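Local structure of flagellar hook protein FlgE (Caulobacter crescentus CB15, 5AY6) at residues E221-T224 with D225-K229. The protein probably assembles into the flagellar hook, the universal joint that passes motor torque to the filament; this fragment holds its D2 domain and its FlgE third domain. Numbering follows the deposited sequence.
Sequences EFTT and DGKLK
Thr-223 and Lys-227 close the loop between two antiparallel strands: Thr-223 N donates to Lys-227 O at 2.6 Å. Two residues further along each strand, beyond Phe-222 and Leu-228, Lys-229 N reaches Glu-221 O at 2.8 Å. Within the loop, Thr-223 O accepts Gly-226 N at 2.9 Å. The hydroxyl of Thr-223 takes up two further amides. A chi1 of 67° turns OG1 back over the bend, where it accepts Lys-227 N at 3.0 Å and, more loosely, Asp-225 N at 3.3 Å. Outside the hairpin, Gly-226 makes a backbone hydrogen bond with Gln-292 and Phe-222 one with Asn-194. A beta-branched threonine suits its place: the oxygen serves the turn while the methyl CG2 packs on Lys-229 CB at 4.1 Å. Gly-226 has a positive phi of 86°, which glycine reaches without a CB pressing on the preceding carbonyl. Thr-224, Asp-225 and Lys-227, polar and exposed, suit a turn open to solvent.

Phe-222 and Leu-228 form a non-hydrogen-bonded pair. The phenyl CD2 lies 3.6 Å from Leu-228 CA and CE2 lies 4.1 Å from Leu-228 CD1; the aliphatic side chain of Leu-228 suits this apolar setting, also touching Leu-283 of strand 277-291. The buried ring packs the loop end of the hairpin against Leu-290 and Trp-196, whose ring meets it nearly at right angles. A type I turn whose last residue is the glycine of a G1 bulge is the signature of a 3:5 beta hairpin, here joining strands 214-222 and 228-230 at the edge of the D2 domain's antiparallel sheet.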
loop_
_atom_site.group_PDB
_atom_site.type_symbol
_atom_site.label_atom_id
_atom_site.label_comp_id
_atom_site.label_asym_id
_atom_site.label_seq_id
_atom_site.Cartn_x
_atom_site.Cartn_y
_atom_site.Cartn_z
ATOM N N GLU A 221 -4.375 9.856 -3.191
ATOM C CA GLU A 221 -4.013 11.043 -2.428
ATOM C C GLU A 221 -5.185 12.011 -2.321
ATOM O O GLU A 221 -5.989 12.145 -3.247
ATOM C CB GLU A 221 -2.815 11.752 -3.064
ATOM C CG GLU A 221 -1.544 10.916 -3.130
ATOM C CD GLU A 221 -0.708 10.997 -1.862
ATOM O OE1 GLU A 221 -1.287 11.148 -0.765
ATOM O OE2 GLU A 221 0.533 10.902 -1.964
ATOM N N PHE A 222 -5.281 12.684 -1.181
ATOM C CA PHE A 222 -6.277 13.734 -1.007
ATOM C C PHE A 222 -5.593 15.063 -0.723
ATOM O O PHE A 222 -4.429 15.100 -0.328
ATOM C CB PHE A 222 -7.246 13.385 0.122
ATOM C CG PHE A 222 -8.098 12.180 -0.161
ATOM C CD1 PHE A 222 -7.668 10.911 0.197
ATOM C CD2 PHE A 222 -9.329 12.318 -0.778
ATOM C CE1 PHE A 222 -8.451 9.802 -0.057
ATOM C CE2 PHE A 222 -10.116 11.214 -1.037
ATOM C CZ PHE A 222 -9.676 9.951 -0.677
ATOM N N THR A 223 -6.312 16.158 -0.938
ATOM C CA THR A 223 -5.795 17.468 -0.568
ATOM C C THR A 223 -5.926 17.649 0.940
ATOM O O THR A 223 -6.597 16.864 1.611
ATOM C CB THR A 223 -6.538 18.606 -1.290
ATOM O OG1 THR A 223 -7.892 18.666 -0.822
ATOM C CG2 THR A 223 -6.527 18.379 -2.793
ATOM N N THR A 224 -5.294 18.691 1.469
ATOM C CA THR A 224 -5.387 18.992 2.892
ATOM C C THR A 224 -6.821 19.334 3.298
ATOM O O THR A 224 -7.156 19.336 4.481
ATOM C CB THR A 224 -4.456 20.151 3.279
ATOM O OG1 THR A 224 -4.645 21.242 2.369
ATOM C CG2 THR A 224 -3.004 19.706 3.224
ATOM N N ASP A 225 -7.664 19.613 2.308
ATOM C CA ASP A 225 -9.062 19.935 2.556
ATOM C C ASP A 225 -9.963 18.713 2.376
ATOM O O ASP A 225 -11.187 18.814 2.487
ATOM C CB ASP A 225 -9.521 21.062 1.626
ATOM C CG ASP A 225 -8.688 22.324 1.779
ATOM O OD1 ASP A 225 -8.179 22.580 2.892
ATOM O OD2 ASP A 225 -8.544 23.064 0.781
ATOM N N GLY A 226 -9.359 17.564 2.090
ATOM C CA GLY A 226 -10.115 16.329 1.967
ATOM C C GLY A 226 -10.703 16.067 0.593
ATOM O O GLY A 226 -11.592 15.229 0.440
ATOM N N LYS A 227 -10.214 16.781 -0.414
ATOM C CA LYS A 227 -10.668 16.565 -1.782
ATOM C C LYS A 227 -9.727 15.609 -2.501
ATOM O O LYS A 227 -8.512 15.657 -2.299
ATOM C CB LYS A 227 -10.755 17.892 -2.542
ATOM C CG LYS A 227 -11.665 18.920 -1.897
ATOM C CD LYS A 227 -13.077 18.383 -1.728
ATOM C CE LYS A 227 -14.044 19.488 -1.325
ATOM N NZ LYS A 227 -13.688 20.097 -0.011
ATOM N N LEU A 228 -10.291 14.749 -3.344
ATOM C CA LEU A 228 -9.499 13.784 -4.105
ATOM C C LEU A 228 -8.482 14.492 -4.996
ATOM O O LEU A 228 -8.836 15.363 -5.786
ATOM C CB LEU A 228 -10.415 12.892 -4.946
ATOM C CG LEU A 228 -9.728 11.840 -5.816
ATOM C CD1 LEU A 228 -8.960 10.856 -4.958
ATOM C CD2 LEU A 228 -10.750 11.119 -6.680
ATOM N N LYS A 229 -7.216 14.115 -4.852
ATOM C CA LYS A 229 -6.124 14.769 -5.564
ATOM C C LYS A 229 -5.663 13.919 -6.747
ATOM O O LYS A 229 -5.581 14.403 -7.876
ATOM C CB LYS A 229 -4.965 15.038 -4.600
ATOM C CG LYS A 229 -3.821 15.851 -5.172
ATOM C CD LYS A 229 -2.912 16.338 -4.056
ATOM C CE LYS A 229 -1.588 16.858 -4.591
ATOM N NZ LYS A 229 -0.671 17.255 -3.485
#